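Nucleoside-triphosphatase THEP1 (Aquifex aeolicus, PDB 1YE8) hydrolyses nucleoside triphosphates, ATP, GTP, CTP, TTP and UTP among them, to the diphosphate and phosphate, and has no kinase activity. Local coordinates at residues I29-E34 with I85-R90; I58-F63 with Y73-Q78; K101-D106 with V131-T136. All blocks are in the same frame, centred on the assembly; numbering follows the deposited sequence.

Contact 1: residues I29-E34 with I85-R90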
loop_
_atom_site.group_PDB
_atom_site.type_symbol
_atom_site.label_atom_id
_atom_site.label_comp_id
_atom_site.label_asym_id
_atom_site.label_seq_id
_atom_site.Cartn_x
_atom_site.Cartn_y
_atom_site.Cartn_z
ATOM N N ILE A 29 -0.744 8.397 7.162
ATOM C CA ILE A 29 0.703 8.521 6.915
ATOM C C ILE A 29 1.176 7.288 6.148
ATOM O O ILE A 29 0.938 6.158 6.585
ATOM C CB ILE A 29 1.523 8.666 8.228
ATOM C CG1 ILE A 29 0.947 9.733 9.174
ATOM C CG2 ILE A 29 2.977 8.946 7.899
ATOM C CD1 ILE A 29 1.461 9.605 10.648
ATOM N N GLY A 30 1.854 7.489 5.021
ATOM C CA GLY A 30 2.351 6.361 4.243
ATOM C C GLY A 30 2.535 6.718 2.785
ATOM O O GLY A 30 2.986 7.817 2.456
ATOM N N PHE A 31 2.173 5.802 1.893
ATOM C CA PHE A 31 2.366 6.043 0.478
ATOM C C PHE A 31 1.394 5.253 -0.356
ATOM O O PHE A 31 0.835 4.220 0.098
ATOM C CB PHE A 31 3.827 5.754 0.051
ATOM C CG PHE A 31 4.185 4.277 0.039
ATOM C CD1 PHE A 31 3.864 3.471 -1.042
ATOM C CD2 PHE A 31 4.818 3.696 1.135
ATOM C CE1 PHE A 31 4.184 2.120 -1.050
ATOM C CE2 PHE A 31 5.128 2.335 1.136
ATOM C CZ PHE A 31 4.818 1.554 0.035
ATOM N N TRP A 32 1.249 5.706 -1.599
ATOM C CA TRP A 32 0.557 4.942 -2.625
ATOM C C TRP A 32 1.385 4.903 -3.896
ATOM O O TRP A 32 2.470 5.507 -3.964
ATOM C CB TRP A 32 -0.875 5.456 -2.880
ATOM C CG TRP A 32 -0.952 6.890 -3.357
ATOM C CD1 TRP A 32 -0.966 7.331 -4.653
ATOM C CD2 TRP A 32 -1.005 8.057 -2.531
ATOM N NE1 TRP A 32 -1.037 8.706 -4.681
ATOM C CE2 TRP A 32 -1.058 9.177 -3.393
ATOM C CE3 TRP A 32 -1.027 8.272 -1.144
ATOM C CZ2 TRP A 32 -1.130 10.502 -2.909
ATOM C CZ3 TRP A 32 -1.085 9.588 -0.669
ATOM C CH2 TRP A 32 -1.143 10.672 -1.555
ATOM N N THR A 33 0.909 4.143 -4.875
ATOM C CA THR A 33 1.681 3.896 -6.087
ATOM C C THR A 33 0.829 4.228 -7.304
ATOM O O THR A 33 -0.244 3.647 -7.498
ATOM C CB THR A 33 2.155 2.426 -6.107
ATOM O OG1 THR A 33 3.096 2.219 -5.042
ATOM C CG2 THR A 33 2.957 2.108 -7.383
ATOM N N GLU A 34 1.287 5.191 -8.097
ATOM C CA GLU A 34 0.537 5.633 -9.261
ATOM C C GLU A 34 1.202 5.198 -10.542
ATOM O O GLU A 34 2.423 5.136 -10.631
ATOM C CB GLU A 34 0.406 7.148 -9.256
ATOM C CG GLU A 34 -0.613 7.656 -8.240
ATOM C CD GLU A 34 -0.980 9.121 -8.422
ATOM O OE1 GLU A 34 -0.723 9.698 -9.507
ATOM O OE2 GLU A 34 -1.519 9.706 -7.454
ATOM N N ILE A 85 10.732 3.559 2.846
ATOM C CA ILE A 85 11.162 3.123 4.172
ATOM C C ILE A 85 11.028 4.235 5.222
ATOM O O ILE A 85 10.420 4.008 6.280
ATOM C CB ILE A 85 12.563 2.459 4.136
ATOM C CG1 ILE A 85 12.555 1.264 3.163
ATOM C CG2 ILE A 85 12.975 2.020 5.556
ATOM C CD1 ILE A 85 11.528 0.150 3.475
ATOM N N PRO A 86 11.546 5.439 4.963
ATOM C CA PRO A 86 11.422 6.465 5.999
ATOM C C PRO A 86 9.967 6.838 6.282
ATOM O O PRO A 86 9.638 7.042 7.453
ATOM C CB PRO A 86 12.252 7.641 5.472
ATOM C CG PRO A 86 12.542 7.344 4.061
ATOM C CD PRO A 86 12.396 5.880 3.836
ATOM N N ILE A 87 9.102 6.905 5.273
ATOM C CA ILE A 87 7.720 7.271 5.578
ATOM C C ILE A 87 6.996 6.167 6.360
ATOM O O ILE A 87 6.205 6.471 7.256
ATOM C CB ILE A 87 6.931 7.738 4.319
ATOM C CG1 ILE A 87 5.667 8.498 4.742
ATOM C CG2 ILE A 87 6.541 6.581 3.422
ATOM C CD1 ILE A 87 5.945 9.888 5.344
ATOM N N LEU A 88 7.299 4.898 6.081
ATOM C CA LEU A 88 6.672 3.824 6.860
ATOM C C LEU A 88 7.239 3.726 8.268
ATOM O O LEU A 88 6.500 3.424 9.201
ATOM C CB LEU A 88 6.751 2.475 6.140
ATOM C CG LEU A 88 5.842 2.303 4.914
ATOM C CD1 LEU A 88 5.790 0.839 4.499
ATOM C CD2 LEU A 88 4.419 2.835 5.116
ATOM N N GLU A 89 8.538 3.980 8.441
ATOM C CA GLU A 89 9.107 3.964 9.794
ATOM C C GLU A 89 8.475 5.071 10.642
ATOM O O GLU A 89 8.138 4.868 11.813
ATOM C CB GLU A 89 10.633 4.118 9.770
ATOM C CG GLU A 89 11.353 2.945 9.115
ATOM C CD GLU A 89 11.635 1.765 10.025
ATOM O OE1 GLU A 89 11.079 1.692 11.135
ATOM O OE2 GLU A 89 12.413 0.868 9.606
ATOM N N ARG A 90 8.310 6.252 10.043
ATOM C CA ARG A 90 7.609 7.351 10.709
ATOM C C ARG A 90 6.154 6.979 11.011
ATOM O O ARG A 90 5.676 7.167 12.135
ATOM C CB ARG A 90 7.652 8.617 9.852
ATOM C CG ARG A 90 6.807 9.735 10.390
ATOM C CD ARG A 90 6.768 10.980 9.526
ATOM N NE ARG A 90 5.578 11.716 9.902
ATOM C CZ ARG A 90 4.959 12.600 9.163
ATOM N NH1 ARG A 90 5.443 12.950 7.964
ATOM N NH2 ARG A 90 3.849 13.148 9.644
#
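Leu88 meets Phe31 at the rim of its ring: the methyl CD1 of Leu88 lies 3.7 Å from CE2 of Phe31, near the ring plane, with the two side chains at about a right angle. Ile87, one residue back on the helix, reaches the same rim with its CG2, 4.1 Å from CD2 of Phe31. Its CG1, anti to the backbone N (chi1 -163°), lies over the backbone corner 3.6 Å from Gly30 O, and that branch ends with CD1 4.0 Å from CG2 of Ile29. Leu88 CD2 is 4.2 Å from CA of Gly30. Gly30 has phi 155° and psi -140°, angles at which a CB would collide with the carbonyl O of Ile29. CG2 of Ile29 also lies over the centre of the Arg90 guanidinium, on one face. Salt bridges from Arg90 to Glu94 and Glu53 probably fix the plane of that group. The chain bends at Gly30, passing from the parallel sheet into the antiparallel one. Helix 77-97 covers the bend, while Phe118 of helix 116-126 touches both Phe31 and Leu88, and Ile49 of strand 46-51 packs on Phe31.

Contact 2: residues I58-F63 with Y73-Q78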
loop_
_atom_site.group_PDB
_atom_site.type_symbol
_atom_site.label_atom_id
_atom_site.label_comp_id
_atom_site.label_asym_id
_atom_site.label_seq_id
_atom_site.Cartn_x
_atom_site.Cartn_y
_atom_site.Cartn_z
ATOM N N ILE A 58 9.762 7.785 -9.518
ATOM C CA ILE A 58 9.569 6.602 -10.350
ATOM C C ILE A 58 10.528 5.522 -9.872
ATOM O O ILE A 58 11.749 5.709 -9.877
ATOM C CB ILE A 58 9.808 6.895 -11.854
ATOM C CG1 ILE A 58 8.770 7.905 -12.357
ATOM C CG2 ILE A 58 9.726 5.591 -12.665
ATOM C CD1 ILE A 58 8.995 8.377 -13.812
ATOM N N PHE A 59 9.982 4.386 -9.447
ATOM C CA PHE A 59 10.816 3.274 -9.001
ATOM C C PHE A 59 10.730 2.028 -9.877
ATOM O O PHE A 59 11.479 1.085 -9.680
ATOM C CB PHE A 59 10.501 2.908 -7.539
ATOM C CG PHE A 59 9.155 2.217 -7.339
ATOM C CD1 PHE A 59 7.999 2.965 -7.146
ATOM C CD2 PHE A 59 9.069 0.835 -7.311
ATOM C CE1 PHE A 59 6.751 2.340 -6.942
ATOM C CE2 PHE A 59 7.824 0.196 -7.128
ATOM C CZ PHE A 59 6.664 0.963 -6.937
ATOM N N SER A 60 9.816 2.016 -10.842
ATOM C CA SER A 60 9.697 0.890 -11.748
ATOM C C SER A 60 9.354 1.448 -13.111
ATOM O O SER A 60 8.475 2.296 -13.219
ATOM C CB SER A 60 8.591 -0.046 -11.272
ATOM O OG SER A 60 8.379 -1.100 -12.189
ATOM N N SER A 61 10.054 0.995 -14.148
ATOM C CA SER A 61 9.852 1.562 -15.481
ATOM C C SER A 61 10.292 0.593 -16.561
ATOM O O SER A 61 11.252 -0.156 -16.377
ATOM C CB SER A 61 10.642 2.876 -15.646
ATOM O OG SER A 61 10.494 3.437 -16.958
ATOM N N LYS A 62 9.594 0.643 -17.695
ATOM C CA LYS A 62 10.052 -0.020 -18.916
ATOM C C LYS A 62 11.436 0.475 -19.375
ATOM O O LYS A 62 12.123 -0.249 -20.086
ATOM C CB LYS A 62 9.011 0.123 -20.033
ATOM C CG LYS A 62 7.699 -0.566 -19.683
ATOM C CD LYS A 62 6.726 -0.609 -20.833
ATOM C CE LYS A 62 5.524 -1.401 -20.417
ATOM N NZ LYS A 62 4.815 -2.010 -21.555
ATOM N N PHE A 63 11.846 1.676 -18.959
ATOM C CA PHE A 63 13.177 2.174 -19.322
ATOM C C PHE A 63 14.277 1.712 -18.380
ATOM O O PHE A 63 15.465 1.862 -18.697
ATOM C CB PHE A 63 13.210 3.705 -19.325
ATOM C CG PHE A 63 12.292 4.355 -20.318
ATOM C CD1 PHE A 63 12.454 4.149 -21.692
ATOM C CD2 PHE A 63 11.296 5.227 -19.882
ATOM C CE1 PHE A 63 11.607 4.777 -22.612
ATOM C CE2 PHE A 63 10.441 5.864 -20.795
ATOM C CZ PHE A 63 10.599 5.640 -22.163
ATOM N N TYR A 73 8.833 -4.287 -16.881
ATOM C CA TYR A 73 9.177 -3.228 -15.924
ATOM C C TYR A 73 10.403 -3.596 -15.104
ATOM O O TYR A 73 10.395 -4.604 -14.409
ATOM C CB TYR A 73 8.001 -2.982 -14.972
ATOM C CG TYR A 73 6.760 -2.500 -15.673
ATOM C CD1 TYR A 73 6.583 -1.157 -15.961
ATOM C CD2 TYR A 73 5.784 -3.401 -16.092
ATOM C CE1 TYR A 73 5.450 -0.704 -16.643
ATOM C CE2 TYR A 73 4.652 -2.962 -16.759
ATOM C CZ TYR A 73 4.494 -1.616 -17.034
ATOM O OH TYR A 73 3.376 -1.172 -17.702
ATOM N N GLY A 74 11.437 -2.763 -15.173
ATOM C CA GLY A 74 12.612 -2.895 -14.327
ATOM C C GLY A 74 12.381 -2.147 -13.029
ATOM O O GLY A 74 11.959 -0.993 -13.051
ATOM N N VAL A 75 12.616 -2.823 -11.909
ATOM C CA VAL A 75 12.391 -2.244 -10.588
ATOM C C VAL A 75 13.707 -1.810 -9.948
ATOM O O VAL A 75 14.661 -2.605 -9.822
ATOM C CB VAL A 75 11.680 -3.234 -9.645
ATOM C CG1 VAL A 75 11.475 -2.617 -8.258
ATOM C CG2 VAL A 75 10.337 -3.665 -10.232
ATOM N N ASN A 76 13.752 -0.541 -9.552
ATOM C CA ASN A 76 14.890 -0.025 -8.810
ATOM C C ASN A 76 14.540 -0.003 -7.326
ATOM O O ASN A 76 13.786 0.878 -6.840
ATOM C CB ASN A 76 15.284 1.356 -9.316
ATOM C CG ASN A 76 16.588 1.834 -8.720
ATOM O OD1 ASN A 76 16.809 1.703 -7.514
ATOM N ND2 ASN A 76 17.469 2.399 -9.566
ATOM N N VAL A 77 15.035 -1.024 -6.634
ATOM C CA VAL A 77 14.716 -1.242 -5.231
ATOM C C VAL A 77 15.157 -0.045 -4.386
ATOM O O VAL A 77 14.458 0.354 -3.455
ATOM C CB VAL A 77 15.346 -2.555 -4.730
ATOM C CG1 VAL A 77 15.311 -2.648 -3.197
ATOM C CG2 VAL A 77 14.664 -3.738 -5.389
ATOM N N GLN A 78 16.319 0.518 -4.716
ATOM C CA GLN A 78 16.878 1.652 -3.991
ATOM C C GLN A 78 15.989 2.893 -4.146
ATOM O O GLN A 78 15.725 3.598 -3.162
ATOM C CB GLN A 78 18.320 1.918 -4.453
ATOM C CG GLN A 78 19.333 0.844 -3.979
ATOM C CD GLN A 78 19.105 -0.556 -4.592
ATOM O OE1 GLN A 78 19.136 -1.560 -3.867
ATOM N NE2 GLN A 78 18.865 -0.621 -5.916
#
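Tyr73 and Lys62 come together through similar first torsions: in each, CG stands anti to the carbonyl carbon (chi1 -62° in Tyr73, -63° in Lys62). The lysine chain, extended beyond CG, crosses the phenol ring obliquely. Its CG lies over one face in a CH-pi contact, 4.2 Å from the centroid of the Tyr73 ring, and CE of Lys62 reaches the hydroxyl end, 3.5 Å from OH of Tyr73, which is itself hydrogen-bonded to Arg44. Ser60 OG is directed at the same residue, 3.4 Å from CB of Tyr73, and is a buried hydroxyl without a polar partner in the model. An alanine in place of Tyr73 would probably leave the aliphatic part of Lys62 without the ring it lies on and Arg44 without its hydroxyl partner.

Between the backbones, Ser61 and Gly74 form the hydrogen-bonded antiparallel pair, with Ser61 N to Gly74 O at 3.0 Å and Gly74 N to Ser61 O at 2.9 Å. Ser60 and Val75 make the adjacent non-hydrogen-bonded pair. Further on, Asn76 N gives a 2.8 Å bond to Phe59 O. Asn76 then acts as N-cap of helix 77-97, its OD1 accepting from the N of Tyr79. On the other strand, Ser61 OG accepts from Phe63 N in an ST turn, and Phe59 and Ser60 both pair with Phe47, a classic beta bulge in the antiparallel sheet.

Contact 3: residues K101-D106 with V131-T136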
loop_
_atom_site.group_PDB
_atom_site.type_symbol
_atom_site.label_atom_id
_atom_site.label_comp_id
_atom_site.label_asym_id
_atom_site.label_seq_id
_atom_site.Cartn_x
_atom_site.Cartn_y
_atom_site.Cartn_z
ATOM N N LYS A 101 -4.037 7.607 14.142
ATOM C CA LYS A 101 -3.255 7.522 12.913
ATOM C C LYS A 101 -3.498 6.198 12.196
ATOM O O LYS A 101 -3.737 5.140 12.814
ATOM C CB LYS A 101 -1.749 7.699 13.188
ATOM C CG LYS A 101 -1.331 9.033 13.802
ATOM C CD LYS A 101 -1.558 10.240 12.910
ATOM C CE LYS A 101 -0.937 11.478 13.568
ATOM N NZ LYS A 101 -1.362 12.726 12.890
ATOM N N VAL A 102 -3.421 6.288 10.876
ATOM C CA VAL A 102 -3.638 5.147 9.987
ATOM C C VAL A 102 -2.470 5.084 9.016
ATOM O O VAL A 102 -2.204 6.057 8.292
ATOM C CB VAL A 102 -4.973 5.269 9.214
ATOM C CG1 VAL A 102 -5.177 4.053 8.312
ATOM C CG2 VAL A 102 -6.143 5.439 10.199
ATOM N N ILE A 103 -1.774 3.947 9.024
ATOM C CA ILE A 103 -0.654 3.704 8.112
ATOM C C ILE A 103 -1.206 3.337 6.744
ATOM O O ILE A 103 -2.117 2.517 6.652
ATOM C CB ILE A 103 0.242 2.564 8.660
ATOM C CG1 ILE A 103 0.712 2.919 10.088
ATOM C CG2 ILE A 103 1.418 2.319 7.712
ATOM C CD1 ILE A 103 1.454 1.792 10.782
ATOM N N ILE A 104 -0.634 3.921 5.688
ATOM C CA ILE A 104 -1.125 3.723 4.313
ATOM C C ILE A 104 -0.067 3.003 3.481
ATOM O O ILE A 104 1.059 3.480 3.386
ATOM C CB ILE A 104 -1.452 5.085 3.648
ATOM C CG1 ILE A 104 -2.399 5.919 4.522
ATOM C CG2 ILE A 104 -1.958 4.877 2.233
ATOM C CD1 ILE A 104 -3.811 5.360 4.735
ATOM N N ILE A 105 -0.417 1.851 2.900
ATOM C CA ILE A 105 0.574 1.072 2.131
ATOM C C ILE A 105 -0.057 0.564 0.831
ATOM O O ILE A 105 -0.699 -0.504 0.814
ATOM C CB ILE A 105 1.121 -0.148 2.953
ATOM C CG1 ILE A 105 1.456 0.230 4.411
ATOM C CG2 ILE A 105 2.363 -0.725 2.241
ATOM C CD1 ILE A 105 1.986 -0.947 5.233
ATOM N N ASP A 106 0.120 1.299 -0.259
ATOM C CA ASP A 106 -0.359 0.838 -1.571
ATOM C C ASP A 106 0.874 0.829 -2.469
ATOM O O ASP A 106 1.399 1.899 -2.805
ATOM C CB ASP A 106 -1.454 1.783 -2.106
ATOM C CG ASP A 106 -1.754 1.564 -3.570
ATOM O OD1 ASP A 106 -2.137 0.428 -3.950
ATOM O OD2 ASP A 106 -1.645 2.475 -4.410
ATOM N N VAL A 131 -1.726 -1.005 15.849
ATOM C CA VAL A 131 -1.724 0.038 14.831
ATOM C C VAL A 131 -2.812 -0.195 13.801
ATOM O O VAL A 131 -3.137 -1.350 13.489
ATOM C CB VAL A 131 -0.347 0.183 14.107
ATOM C CG1 VAL A 131 0.771 0.551 15.078
ATOM C CG2 VAL A 131 0.045 -1.064 13.274
ATOM N N ASN A 132 -3.354 0.900 13.275
ATOM C CA ASN A 132 -4.313 0.857 12.172
ATOM C C ASN A 132 -3.623 0.983 10.825
ATOM O O ASN A 132 -2.654 1.751 10.682
ATOM C CB ASN A 132 -5.344 1.972 12.319
ATOM C CG ASN A 132 -6.057 1.929 13.649
ATOM O OD1 ASN A 132 -6.614 0.902 14.033
ATOM N ND2 ASN A 132 -6.026 3.045 14.374
ATOM N N VAL A 133 -4.106 0.220 9.845
ATOM C CA VAL A 133 -3.490 0.184 8.515
ATOM C C VAL A 133 -4.532 0.060 7.424
ATOM O O VAL A 133 -5.512 -0.679 7.579
ATOM C CB VAL A 133 -2.504 -1.020 8.357
ATOM C CG1 VAL A 133 -1.755 -0.950 7.016
ATOM C CG2 VAL A 133 -1.511 -1.114 9.522
ATOM N N VAL A 134 -4.317 0.777 6.318
ATOM C CA VAL A 134 -5.011 0.504 5.052
ATOM C C VAL A 134 -3.952 0.086 4.045
ATOM O O VAL A 134 -3.020 0.850 3.772
ATOM C CB VAL A 134 -5.772 1.739 4.526
ATOM C CG1 VAL A 134 -6.360 1.480 3.136
ATOM C CG2 VAL A 134 -6.870 2.129 5.518
ATOM N N ALA A 135 -4.087 -1.130 3.513
ATOM C CA ALA A 135 -3.065 -1.664 2.586
ATOM C C ALA A 135 -3.765 -2.328 1.420
ATOM O O ALA A 135 -4.915 -2.777 1.541
ATOM C CB ALA A 135 -2.141 -2.647 3.276
ATOM N N THR A 136 -3.075 -2.400 0.285
ATOM C CA THR A 136 -3.601 -3.116 -0.868
ATOM C C THR A 136 -2.695 -4.296 -1.189
ATOM O O THR A 136 -1.470 -4.266 -0.956
ATOM C CB THR A 136 -3.671 -2.207 -2.100
ATOM O OG1 THR A 136 -2.373 -1.662 -2.366
ATOM C CG2 THR A 136 -4.600 -1.026 -1.832
HETATM O O HOH W 1 -2.808 3.444 14.861
#
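Asp106 reaches across to Thr136 at the C-terminal end of two parallel strands. From its CB, 3.6 Å from Thr136 OG1, the side chain turns so that CG lies anti to the backbone N (chi1 166°). CG of Asp106 is 3.5 Å from Thr136 OG1, and OD1 accepts a short hydrogen bond, Thr136 OG1 to Asp106 OD1 at 2.6 Å, on its anti lone pair. OD2 is hydrogen-bonded to Thr14 OG1 of the inferred ATP site, so each carboxylate oxygen has a hydroxyl partner.

Behind this pair four bonds join the backbones, from Ile103 N to Asn132 O at one end to Thr136 N to Ile105 O at the other. On one face Val102 CG1 packs 3.8 Å from Val134 CG2, and Ile104 lies beside Val134; helix 13-24 covers this side. Ile103, Ile105, Val133 and Ala135 point to the other face, where the first three touch helix 116-126 and Ile103 also meets Ala95 of helix 77-97. At the far end a water links Lys101 O to Asn132 N, and Asn132 ND2 adds a weak bond to Lys101 O while its OD1 accepts from the N of Met1.

The strands and helix 116-126 form a beta-alpha-beta unit. With a magnesium ion about 4 Å from the nearest atom of its side chain, longer than a direct bond, Asp106 is consistent with a Walker B aspartate, and the bond from Thr136 probably helps hold its carboxylate in place.

Overall arrangement
Along the chain, contact 2 is nested inside the loop that contact 1 closes, and contact 3 follows both. Contacts 1 and 3 are neighbours, their centres 9 Å apart: Ile29 O on strand 28-29 pairs with Ile104 N of strand 102-105, and Thr33 OG1 on strand 31-36 with Asp106 O, just past strand 102-105. Contact 2 is peripheral, its centre 17 Å from that of contact 1 and 23 Å from that of contact 3, but Thr33 packs on Phe59, and helix 77-97 serves contacts 1 and 2. Contact 3 is thus a strand pair of the parallel core by the nucleotide site, contact 2 one of the antiparallel sheet, and contact 1 the junction, within a RecA-fold variant.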